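Local coordinates for quinonprotein alcohol dehydrogenase-like protein (Bacteroides thetaiotaomicron VPI-5482, PDB 4R5O), which is of unknown function but binds calcium ions and couples an immunoglobulin-like beta-sandwich domain to a seven-bladed beta-propeller, at residues E337-Y341 / K351-G355; F226-I230 / K277-L282; N179-V183 / S212-V216; I146-N150 / L190-E195; V29-G33 / I69-C73. One frame throughout, in Å; residues are numbered along the deposited sequence.

Interaction 1 of 5, residues E337-Y341 / K351-G355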
# COMPACT_ATOMS: atom_id res chain seq x y z
N GLU A 337 14.32 -19.53 0.11
CA GLU A 337 14.18 -20.86 0.71
C GLU A 337 12.93 -21.55 0.17
O GLU A 337 11.99 -20.88 -0.24
CB GLU A 337 14.15 -20.78 2.25
CG GLU A 337 15.50 -20.40 2.84
CD GLU A 337 15.67 -20.33 4.34
OE1 GLU A 337 14.85 -20.91 5.09
OE2 GLU A 337 16.68 -19.73 4.77
N ASN A 338 12.93 -22.89 0.15
CA ASN A 338 11.84 -23.74 -0.34
C ASN A 338 10.75 -23.85 0.72
O ASN A 338 10.47 -24.92 1.28
CB ASN A 338 12.41 -25.11 -0.72
CG ASN A 338 13.51 -25.03 -1.74
OD1 ASN A 338 13.37 -24.38 -2.80
ND2 ASN A 338 14.60 -25.72 -1.46
N ILE A 339 10.13 -22.69 0.99
CA ILE A 339 9.16 -22.48 2.05
C ILE A 339 7.93 -21.67 1.58
O ILE A 339 8.03 -20.75 0.76
CB ILE A 339 9.91 -21.70 3.18
CG1 ILE A 339 10.84 -22.63 3.96
CG2 ILE A 339 8.98 -20.97 4.16
CD1 ILE A 339 11.74 -21.90 4.94
N ILE A 340 6.78 -22.03 2.17
CA ILE A 340 5.52 -21.30 2.08
C ILE A 340 4.96 -21.21 3.50
O ILE A 340 4.86 -22.22 4.20
CB ILE A 340 4.48 -21.87 1.08
CG1 ILE A 340 5.08 -22.01 -0.34
CG2 ILE A 340 3.20 -21.00 1.08
CD1 ILE A 340 4.24 -22.69 -1.32
N TYR A 341 4.64 -20.00 3.92
CA TYR A 341 3.96 -19.76 5.18
C TYR A 341 2.45 -19.70 4.91
O TYR A 341 2.05 -19.04 3.95
CB TYR A 341 4.46 -18.49 5.87
CG TYR A 341 5.91 -18.54 6.29
CD1 TYR A 341 6.27 -19.09 7.52
CD2 TYR A 341 6.91 -17.98 5.51
CE1 TYR A 341 7.61 -19.14 7.92
CE2 TYR A 341 8.24 -18.00 5.91
CZ TYR A 341 8.59 -18.59 7.12
OH TYR A 341 9.89 -18.60 7.54
N LYS A 351 4.76 -23.48 8.44
CA LYS A 351 5.89 -23.27 7.53
C LYS A 351 6.01 -24.52 6.68
O LYS A 351 6.54 -25.53 7.15
CB LYS A 351 7.19 -22.94 8.27
CG LYS A 351 8.37 -22.75 7.35
CD LYS A 351 9.65 -22.26 8.02
CE LYS A 351 10.42 -23.28 8.82
NZ LYS A 351 11.65 -22.67 9.38
N TYR A 352 5.41 -24.49 5.47
CA TYR A 352 5.45 -25.62 4.55
C TYR A 352 6.74 -25.61 3.78
O TYR A 352 7.07 -24.63 3.12
CB TYR A 352 4.24 -25.64 3.60
CG TYR A 352 4.30 -26.74 2.55
CD1 TYR A 352 4.30 -28.09 2.91
CD2 TYR A 352 4.28 -26.43 1.19
CE1 TYR A 352 4.34 -29.10 1.95
CE2 TYR A 352 4.31 -27.44 0.22
CZ TYR A 352 4.34 -28.78 0.61
OH TYR A 352 4.35 -29.79 -0.32
N ILE A 353 7.43 -26.73 3.83
CA ILE A 353 8.68 -26.93 3.11
C ILE A 353 8.32 -27.80 1.93
O ILE A 353 8.01 -28.97 2.10
CB ILE A 353 9.75 -27.52 4.04
CG1 ILE A 353 10.01 -26.52 5.21
CG2 ILE A 353 11.03 -27.79 3.24
CD1 ILE A 353 10.65 -27.09 6.49
N LEU A 354 8.30 -27.19 0.74
CA LEU A 354 7.96 -27.81 -0.53
C LEU A 354 8.48 -29.27 -0.60
O LEU A 354 9.67 -29.50 -0.42
CB LEU A 354 8.55 -26.99 -1.72
CG LEU A 354 8.40 -25.48 -1.73
CD1 LEU A 354 9.20 -24.85 -2.89
CD2 LEU A 354 6.95 -25.05 -1.74
N GLY A 355 7.56 -30.21 -0.83
CA GLY A 355 7.86 -31.63 -0.94
C GLY A 355 7.95 -32.41 0.36
O GLY A 355 7.98 -33.65 0.34
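Three main-chain hydrogen bonds join 337-341 to 351-355, the antiparallel arms of a beta hairpin. Ile-340 and Tyr-352 form a hydrogen-bonded pair in which both amides and both carbonyls are satisfied: Ile-340 N donates to Tyr-352 O (2.8 Å), and Tyr-352 N to Ile-340 O (2.7 Å). Beyond it, Leu-354 N reaches Asn-338 O at 3.2 Å with a more bent geometry, where Asn-338 centres an inverse gamma turn and Ile-339 N makes a weak bond back to Glu-337 O (2.9 Å). Asn-338 O also takes a CA-H...O contact from Ile-353 CA (3.3 Å). The hydroxyl of Tyr-352 accepts from Gly-355 N (3.3 Å) just past the strand, whereas Ile-353 N is hydrogen-bonded to Ser-359 OG. Ile-340 CD1, on the face shared with Tyr-352, meets Leu-354 CD2 of the following loop at 3.6 Å; on the other face Lys-351 CG lies 3.7 Å from Ile-339 CG2. After Leu-354 and Gly-355 come Asp-356 and Asp-358 of a calcium site. Strand 339-343 is the middle one of its sheet, bonded through Tyr-341 to Val-332 of strand 332-333, while Ile-340 and Leu-354 rest on Tyr-289 of strand 288-294 and Tyr-341 on strand 371-379.

Interaction 2 of 5, residues F226-I230 / K277-L282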
# COMPACT_ATOMS: atom_id res chain seq x y z
N PHE A 226 -11.88 -11.37 -9.57
CA PHE A 226 -10.69 -12.16 -9.26
C PHE A 226 -10.22 -11.67 -7.91
O PHE A 226 -9.49 -10.68 -7.83
CB PHE A 226 -9.57 -12.10 -10.34
CG PHE A 226 -9.84 -12.37 -11.80
CD1 PHE A 226 -11.05 -12.94 -12.22
CD2 PHE A 226 -8.87 -12.11 -12.77
CE1 PHE A 226 -11.31 -13.16 -13.58
CE2 PHE A 226 -9.11 -12.38 -14.13
CZ PHE A 226 -10.34 -12.88 -14.52
N TYR A 227 -10.68 -12.32 -6.82
CA TYR A 227 -10.30 -11.93 -5.45
C TYR A 227 -8.82 -12.05 -5.31
O TYR A 227 -8.21 -11.22 -4.66
CB TYR A 227 -11.04 -12.78 -4.39
CG TYR A 227 -12.54 -12.57 -4.46
CD1 TYR A 227 -13.12 -11.38 -4.06
CD2 TYR A 227 -13.37 -13.55 -5.00
CE1 TYR A 227 -14.49 -11.16 -4.16
CE2 TYR A 227 -14.74 -13.35 -5.10
CZ TYR A 227 -15.30 -12.16 -4.66
OH TYR A 227 -16.64 -11.94 -4.77
N ASN A 228 -8.23 -13.02 -6.02
CA ASN A 228 -6.79 -13.27 -6.12
C ASN A 228 -6.49 -13.79 -7.48
O ASN A 228 -7.29 -14.53 -8.05
CB ASN A 228 -6.30 -14.26 -5.06
CG ASN A 228 -6.57 -13.82 -3.66
OD1 ASN A 228 -5.86 -13.00 -3.10
ND2 ASN A 228 -7.69 -14.28 -3.14
N SER A 229 -5.34 -13.39 -8.01
CA SER A 229 -4.86 -13.78 -9.34
C SER A 229 -3.34 -13.72 -9.38
O SER A 229 -2.71 -13.25 -8.43
CB SER A 229 -5.48 -12.89 -10.42
OG SER A 229 -5.24 -11.52 -10.18
N ILE A 230 -2.74 -14.26 -10.46
CA ILE A 230 -1.30 -14.30 -10.70
C ILE A 230 -1.07 -14.52 -12.18
O ILE A 230 -1.93 -15.09 -12.86
CB ILE A 230 -0.59 -15.39 -9.83
CG1 ILE A 230 0.93 -15.11 -9.67
CG2 ILE A 230 -0.90 -16.83 -10.32
CD1 ILE A 230 1.69 -15.94 -8.68
N LYS A 277 -11.68 -17.44 -0.31
CA LYS A 277 -10.61 -16.63 -0.86
C LYS A 277 -9.29 -17.20 -0.49
O LYS A 277 -9.02 -17.39 0.71
CB LYS A 277 -10.69 -15.18 -0.37
CG LYS A 277 -11.92 -14.43 -0.75
CD LYS A 277 -11.75 -13.01 -0.34
CE LYS A 277 -12.98 -12.22 -0.63
NZ LYS A 277 -12.76 -10.78 -0.39
N ILE A 278 -8.46 -17.47 -1.49
CA ILE A 278 -7.09 -17.93 -1.30
C ILE A 278 -6.28 -17.41 -2.50
O ILE A 278 -6.78 -17.31 -3.62
CB ILE A 278 -6.93 -19.47 -1.08
CG1 ILE A 278 -5.48 -19.87 -0.65
CG2 ILE A 278 -7.42 -20.26 -2.24
CD1 ILE A 278 -4.88 -19.19 0.63
N ASN A 279 -5.04 -17.02 -2.23
CA ASN A 279 -4.15 -16.46 -3.22
C ASN A 279 -3.29 -17.54 -3.89
O ASN A 279 -3.40 -18.72 -3.57
CB ASN A 279 -3.25 -15.39 -2.57
CG ASN A 279 -2.32 -15.86 -1.50
OD1 ASN A 279 -2.61 -16.79 -0.74
ND2 ASN A 279 -1.18 -15.19 -1.41
N PHE A 280 -2.49 -17.11 -4.87
CA PHE A 280 -1.50 -17.88 -5.62
C PHE A 280 -0.14 -17.34 -5.31
O PHE A 280 0.06 -16.12 -5.37
CB PHE A 280 -1.78 -17.82 -7.13
CG PHE A 280 -3.15 -18.27 -7.55
CD1 PHE A 280 -4.22 -17.40 -7.50
CD2 PHE A 280 -3.35 -19.56 -8.02
CE1 PHE A 280 -5.50 -17.84 -7.85
CE2 PHE A 280 -4.63 -19.99 -8.39
CZ PHE A 280 -5.69 -19.12 -8.31
N VAL A 281 0.81 -18.21 -4.96
CA VAL A 281 2.15 -17.74 -4.65
C VAL A 281 3.15 -18.44 -5.57
O VAL A 281 3.03 -19.64 -5.83
CB VAL A 281 2.54 -17.90 -3.14
CG1 VAL A 281 1.66 -17.04 -2.24
CG2 VAL A 281 2.52 -19.35 -2.67
N LEU A 282 4.13 -17.69 -6.07
CA LEU A 282 5.23 -18.25 -6.86
C LEU A 282 6.32 -18.67 -5.88
O LEU A 282 6.85 -17.82 -5.17
CB LEU A 282 5.75 -17.26 -7.92
CG LEU A 282 6.94 -17.75 -8.76
CD1 LEU A 282 6.52 -18.88 -9.74
CD2 LEU A 282 7.58 -16.61 -9.50
O HOH W 1 -2.62 -14.15 -5.67
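Tyr-227 opens the contact by laying its ring obliquely against the aliphatic end of Lys-277, with CD1 of Tyr-227 3.5 Å from CE of Lys-277. The polar ends of both go elsewhere: the hydroxyl to His-324, and the ammonium to the carbonyls of His-324 and Ser-326. Next, Asn-228 points into the other segment, its OD1 3.6 Å from Asn-279 CB and its ND2 3.2 Å from Ile-278 O; hydrogen bonds link that ND2 to Asn-239 and Thr-328. Tyr-227 and Asn-228 together face Asn-239 in a classic beta bulge. The CA-to-CB bond of Ser-229 points away, and its OG is hydrogen-bonded to Thr-191 OG1, but a water donates to Ser-229 O (2.9 Å) and accepts from Phe-280 N (3.1 Å), bridging the two backbones. Ile-230 then closes the row with apolar packing, CG2 lying 3.5 Å from Phe-280 CB and CD1 4.3 Å from Leu-282 CB. End to end, 227-230 and 277-282 run 12° apart, yet the strands they lead into belong to separate sheets. Packing of strand 228-232 against strand 281-282 and the residues leading into it is as expected of the innermost strands of consecutive beta-propeller blades.

Interaction 3 of 5, residues N179-V183 / S212-V216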
# COMPACT_ATOMS: atom_id res chain seq x y z
N ASN A 179 -0.85 9.33 -10.82
CA ASN A 179 -2.09 9.48 -11.57
C ASN A 179 -3.21 8.68 -10.92
O ASN A 179 -2.96 7.85 -10.04
CB ASN A 179 -1.84 9.01 -13.02
CG ASN A 179 -2.80 9.47 -14.06
OD1 ASN A 179 -3.69 10.29 -13.80
ND2 ASN A 179 -2.63 8.95 -15.28
N SER A 180 -4.46 8.94 -11.33
CA SER A 180 -5.67 8.25 -10.87
C SER A 180 -6.80 8.43 -11.89
O SER A 180 -6.76 9.36 -12.71
CB SER A 180 -6.10 8.71 -9.49
OG SER A 180 -6.43 10.09 -9.49
N ALA A 181 -7.78 7.52 -11.88
CA ALA A 181 -8.89 7.57 -12.82
C ALA A 181 -10.10 6.80 -12.31
O ALA A 181 -10.00 6.00 -11.39
CB ALA A 181 -8.47 6.99 -14.17
N VAL A 182 -11.24 7.06 -12.94
CA VAL A 182 -12.53 6.43 -12.70
C VAL A 182 -12.54 5.12 -13.46
O VAL A 182 -12.05 5.07 -14.58
CB VAL A 182 -13.67 7.39 -13.17
CG1 VAL A 182 -15.06 6.75 -13.05
CG2 VAL A 182 -13.62 8.72 -12.44
N VAL A 183 -13.07 4.05 -12.86
CA VAL A 183 -13.21 2.74 -13.52
C VAL A 183 -14.69 2.36 -13.36
O VAL A 183 -15.45 2.41 -14.32
CB VAL A 183 -12.22 1.66 -13.01
CG1 VAL A 183 -12.37 0.36 -13.80
CG2 VAL A 183 -10.78 2.15 -13.06
N SER A 212 -2.41 5.56 -19.80
CA SER A 212 -3.55 6.48 -20.03
C SER A 212 -4.65 6.32 -18.98
O SER A 212 -5.39 7.27 -18.75
CB SER A 212 -4.15 6.24 -21.41
OG SER A 212 -4.66 4.93 -21.53
N LEU A 213 -4.78 5.12 -18.40
CA LEU A 213 -5.73 4.69 -17.38
C LEU A 213 -7.16 4.55 -17.99
O LEU A 213 -8.15 4.50 -17.25
CB LEU A 213 -5.75 5.59 -16.12
CG LEU A 213 -4.43 5.64 -15.32
CD1 LEU A 213 -4.63 6.35 -14.01
CD2 LEU A 213 -3.93 4.24 -15.00
N ASN A 214 -7.24 4.38 -19.33
CA ASN A 214 -8.50 4.04 -19.97
C ASN A 214 -8.77 2.58 -19.73
O ASN A 214 -7.81 1.81 -19.64
CB ASN A 214 -8.50 4.39 -21.47
CG ASN A 214 -8.63 5.88 -21.78
OD1 ASN A 214 -9.40 6.64 -21.14
ND2 ASN A 214 -7.94 6.32 -22.82
N ASN A 215 -10.04 2.19 -19.56
CA ASN A 215 -10.39 0.79 -19.33
C ASN A 215 -11.42 0.36 -20.36
O ASN A 215 -12.18 1.17 -20.88
CB ASN A 215 -10.89 0.51 -17.90
CG ASN A 215 -12.27 1.00 -17.58
OD1 ASN A 215 -13.27 0.26 -17.71
ND2 ASN A 215 -12.34 2.23 -17.14
N VAL A 216 -11.38 -0.93 -20.71
CA VAL A 216 -12.28 -1.57 -21.68
C VAL A 216 -12.95 -2.69 -20.95
O VAL A 216 -12.26 -3.51 -20.34
CB VAL A 216 -11.55 -2.05 -22.98
CG1 VAL A 216 -12.50 -2.78 -23.92
CG2 VAL A 216 -10.86 -0.89 -23.71
O HOH W 2 -10.57 3.94 -16.44
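In the loop before strand 215-220, the hydroxyl of Ser-212 weakly accepts from Asn-214 N (3.4 Å) while the amide of Ser-212 is held by Asp-209. Leu-213 follows with left-handed backbone angles (phi 73°), and its side chain points toward 179-183. There it does most of the apolar work: Leu-213 CB lies 3.6 Å from Ala-181 CB, and Leu-213 CD1 is 3.7 Å from Ser-180 C and 3.5 Å from Asn-179 ND2. The same leucine touches Phe-167 and Ile-169 of strand 167-171, so it covers the flank of two strands at once. In propeller terms the fourth, outer strand of one blade, 177-181, is abutted by the loop between the third and fourth strands of the next, an inter-blade seam at the rim of the wheel. Asn-214 turns its CB away, and the chain enters the strand at Asn-215. Here a water joins the two sides, donating to Val-182 O and to Leu-213 O and accepting from Asn-215 ND2. Asn-215 OD1 is bound by Arg-206, consistent with an amide orientation that turns ND2 to the water; Asn-215 ND2 also approaches Val-183 CG1 to 3.8 Å. Val-183, already on the way to the next blade, lays its side chain on Arg-206 and Ile-208 of strand 204-209.

Interaction 4 of 5, residues I146-N150 / L190-E195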
# COMPACT_ATOMS: atom_id res chain seq x y z
N ILE A 146 -4.02 -3.40 -3.55
CA ILE A 146 -2.77 -2.85 -4.10
C ILE A 146 -1.83 -3.94 -4.61
O ILE A 146 -1.61 -4.94 -3.92
CB ILE A 146 -2.02 -2.00 -3.02
CG1 ILE A 146 -2.94 -0.91 -2.42
CG2 ILE A 146 -0.70 -1.42 -3.55
CD1 ILE A 146 -2.42 -0.09 -1.33
N ILE A 147 -1.23 -3.68 -5.77
CA ILE A 147 -0.22 -4.54 -6.38
C ILE A 147 1.02 -3.70 -6.62
O ILE A 147 0.96 -2.64 -7.25
CB ILE A 147 -0.71 -5.27 -7.65
CG1 ILE A 147 -1.75 -6.34 -7.25
CG2 ILE A 147 0.51 -5.92 -8.41
CD1 ILE A 147 -2.44 -6.88 -8.25
N HIS A 148 2.12 -4.14 -6.05
CA HIS A 148 3.42 -3.54 -6.19
C HIS A 148 4.07 -4.19 -7.43
O HIS A 148 4.44 -5.37 -7.41
CB HIS A 148 4.23 -3.70 -4.89
CG HIS A 148 5.59 -3.07 -4.93
ND1 HIS A 148 6.53 -3.37 -3.97
CD2 HIS A 148 6.13 -2.20 -5.82
CE1 HIS A 148 7.61 -2.68 -4.30
NE2 HIS A 148 7.41 -1.95 -5.39
N SER A 149 4.13 -3.41 -8.53
CA SER A 149 4.71 -3.87 -9.80
C SER A 149 5.30 -2.68 -10.56
O SER A 149 4.81 -1.56 -10.40
CB SER A 149 3.64 -4.57 -10.62
OG SER A 149 4.20 -5.30 -11.71
N ASN A 150 6.36 -2.90 -11.36
CA ASN A 150 7.02 -1.89 -12.22
C ASN A 150 7.51 -0.65 -11.39
O ASN A 150 7.54 0.47 -11.91
CB ASN A 150 6.04 -1.43 -13.35
CG ASN A 150 5.22 -2.50 -14.06
OD1 ASN A 150 4.03 -2.30 -14.33
ND2 ASN A 150 5.82 -3.65 -14.36
N LEU A 190 -7.91 -6.83 -8.65
CA LEU A 190 -6.84 -6.20 -9.42
C LEU A 190 -5.75 -7.23 -9.82
O LEU A 190 -5.31 -8.05 -9.01
CB LEU A 190 -6.20 -5.03 -8.62
CG LEU A 190 -5.09 -4.19 -9.33
CD1 LEU A 190 -5.64 -3.50 -10.58
CD2 LEU A 190 -4.44 -3.20 -8.39
N THR A 191 -5.32 -7.14 -11.09
CA THR A 191 -4.27 -7.94 -11.71
C THR A 191 -3.38 -7.03 -12.53
O THR A 191 -3.90 -6.19 -13.24
CB THR A 191 -4.88 -9.09 -12.59
OG1 THR A 191 -5.93 -9.78 -11.92
CG2 THR A 191 -3.84 -10.09 -13.06
N ILE A 192 -2.07 -7.17 -12.42
CA ILE A 192 -1.15 -6.42 -13.26
C ILE A 192 -0.55 -7.47 -14.23
O ILE A 192 0.10 -8.43 -13.78
CB ILE A 192 -0.08 -5.57 -12.48
CG1 ILE A 192 -0.64 -4.14 -12.13
CG2 ILE A 192 1.14 -5.31 -13.38
CD1 ILE A 192 -1.89 -3.96 -11.42
N LEU A 193 -0.88 -7.31 -15.55
CA LEU A 193 -0.48 -8.26 -16.59
C LEU A 193 0.98 -8.08 -16.97
O LEU A 193 1.69 -9.08 -17.15
CB LEU A 193 -1.35 -8.11 -17.86
CG LEU A 193 -2.88 -8.21 -17.71
CD1 LEU A 193 -3.58 -8.02 -19.05
CD2 LEU A 193 -3.29 -9.51 -17.15
N ASN A 194 1.41 -6.81 -17.12
CA ASN A 194 2.76 -6.42 -17.55
C ASN A 194 2.97 -4.94 -17.27
O ASN A 194 2.29 -4.41 -16.40
CB ASN A 194 2.96 -6.75 -19.05
CG ASN A 194 1.93 -6.17 -20.00
OD1 ASN A 194 1.46 -5.04 -19.86
ND2 ASN A 194 1.66 -6.91 -21.06
N GLU A 195 3.91 -4.27 -17.96
CA GLU A 195 4.20 -2.85 -17.73
C GLU A 195 3.13 -1.93 -18.29
O GLU A 195 2.98 -0.80 -17.80
CB GLU A 195 5.54 -2.42 -18.35
CG GLU A 195 6.78 -3.22 -17.97
CD GLU A 195 8.10 -2.56 -18.34
OE1 GLU A 195 8.10 -1.41 -18.84
OE2 GLU A 195 9.15 -3.18 -18.07
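Apolar contact dominates between strands 146-149 and 190-192, which run almost parallel (8°) with axes 7.5 Å apart, too far for main-chain pairing. Ile-147 fits between two residues of the opposite strand: its CD1 lies 3.9 Å from Leu-190 CG and only 3.2 Å from Leu-190 O, and its CG2 is 4.1 Å from Ile-192 CB. Mixed contacts extend the patch, Ser-149 OG resting 3.5 Å from Ile-192 CG2. Polar groups meet at the far end without bonding each other. Asn-150 OD1 comes within 3.4 Å of both Asn-194 O and Glu-195 CA, but as two oxygens OD1 and Asn-194 O are both acceptors; OD1 is instead satisfied by the hydroxyl of Tyr-154, while Asn-150 ND2 packs on Glu-195 CG (3.8 Å). Two innermost strands of successive four-stranded blades, packed through aliphatic side chains rather than joined by backbone bonds, are characteristic of the central wall of a beta-propeller.

Interaction 5 of 5, residues V29-G33 / I69-C73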
# COMPACT_ATOMS: atom_id res chain seq x y z
N VAL A 29 16.28 20.52 3.27
CA VAL A 29 16.16 19.09 3.54
C VAL A 29 16.54 18.92 5.03
O VAL A 29 17.61 19.36 5.47
CB VAL A 29 16.96 18.17 2.57
CG1 VAL A 29 16.77 16.71 2.94
CG2 VAL A 29 16.54 18.39 1.13
N LEU A 30 15.61 18.35 5.81
CA LEU A 30 15.76 18.12 7.26
C LEU A 30 15.70 16.64 7.60
O LEU A 30 15.08 15.87 6.88
CB LEU A 30 14.65 18.86 8.06
CG LEU A 30 14.59 20.37 7.92
CD1 LEU A 30 13.44 20.82 6.95
CD2 LEU A 30 14.48 21.02 9.30
N GLU A 31 16.28 16.26 8.75
CA GLU A 31 16.17 14.89 9.24
C GLU A 31 14.86 14.72 9.97
O GLU A 31 14.32 15.71 10.49
CB GLU A 31 17.35 14.50 10.16
CG GLU A 31 18.74 14.58 9.54
CD GLU A 31 19.03 13.70 8.34
OE1 GLU A 31 18.45 12.60 8.23
OE2 GLU A 31 19.91 14.09 7.54
N LEU A 32 14.35 13.48 10.04
CA LEU A 32 13.16 13.21 10.85
C LEU A 32 13.51 13.54 12.29
O LEU A 32 14.62 13.22 12.75
CB LEU A 32 12.67 11.75 10.67
CG LEU A 32 12.02 11.42 9.33
CD1 LEU A 32 11.98 9.92 9.10
CD2 LEU A 32 10.65 12.07 9.19
N GLY A 33 12.66 14.31 12.94
CA GLY A 33 12.92 14.76 14.30
C GLY A 33 13.40 16.20 14.40
O GLY A 33 13.26 16.81 15.46
N ILE A 69 9.59 18.39 11.74
CA ILE A 69 9.60 17.37 10.69
C ILE A 69 9.53 16.03 11.43
O ILE A 69 10.54 15.36 11.68
CB ILE A 69 10.84 17.56 9.77
CG1 ILE A 69 10.92 18.99 9.23
CG2 ILE A 69 10.88 16.53 8.65
CD1 ILE A 69 9.67 19.48 8.43
N ASP A 70 8.31 15.72 11.90
CA ASP A 70 8.07 14.53 12.71
C ASP A 70 7.45 13.40 11.84
O ASP A 70 7.15 12.32 12.35
CB ASP A 70 7.17 14.87 13.91
CG ASP A 70 5.85 15.57 13.62
OD1 ASP A 70 5.51 15.74 12.40
OD2 ASP A 70 5.17 15.97 14.59
N ASN A 71 7.34 13.63 10.52
CA ASN A 71 6.81 12.66 9.59
C ASN A 71 7.46 12.79 8.20
O ASN A 71 7.76 13.91 7.80
CB ASN A 71 5.29 12.86 9.46
CG ASN A 71 4.50 11.56 9.42
OD1 ASN A 71 4.56 10.76 10.36
ND2 ASN A 71 3.66 11.37 8.40
N PRO A 72 7.65 11.70 7.40
CA PRO A 72 8.13 11.90 6.02
C PRO A 72 7.22 12.89 5.30
O PRO A 72 6.01 12.72 5.35
CB PRO A 72 8.04 10.49 5.41
CG PRO A 72 8.10 9.58 6.56
CD PRO A 72 7.34 10.28 7.64
N CYS A 73 7.80 13.97 4.73
CA CYS A 73 7.01 15.02 4.08
C CYS A 73 7.81 15.71 2.99
O CYS A 73 9.01 15.54 2.88
CB CYS A 73 6.53 16.04 5.11
SG CYS A 73 7.85 17.01 5.90
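A shallow pocket in the loop 69-73 receives the tip of Leu-32. Leu-32 CD2 sits over the bent backbone, 3.4 Å from Asn-71 C and 3.5 Å from Pro-72 N, with the proline ring as one wall (Leu-32 CD2 to Pro-72 CD, 4.1 Å). In the reverse sense Ile-69 is the bump of the second segment: it projects toward the end of strand 28-31, where its CG1 meets Leu-30 CD1 at 3.9 Å and its CG2 lies 4.5 Å from Leu-32 CD2; it also touches Phe-94 and Ser-96 of strand 86-97. The two backbones close up at Gly-33, whose amide donates to Ile-69 O at 2.7 Å and 168°; Leu-32 CA approaches the same oxygen to 3.5 Å. Gly-33 has backbone angles at which a CB would jam against the preceding carbonyl, so the tight turn away from the strand calls for glycine. Leu-32 and Pro-72 also touch Tyr-123 of strand 121-123, which places this corner of the immunoglobulin-like domain against the first propeller blade. One straight main-chain hydrogen bond flanked by aliphatic packing, with no salt bridge between the segments, implies a join that depends on close fit rather than charge.

In the fold
Interactions 2 and 4 lie along the inner wall of the propeller, their centres 13 Å apart; they meet where Ser-229 OG stands 2.6 Å from Thr-191 OG1, a probable hydrogen bond. Interaction 3, 14 Å from interaction 4 between centres, marks the outer end of the same inter-blade seam. Interaction 1 follows interaction 2 into the next blade: their centres are 17 Å apart and Ile-340 CD1 packs on Val-281 CG2 at 4.0 Å. Interaction 1 lies nearest to calcium, with the Ile-353 side chain about 8 Å from a bound ion. Interaction 5, at least 30 Å from the others between centres, belongs to the separate N-terminal domain.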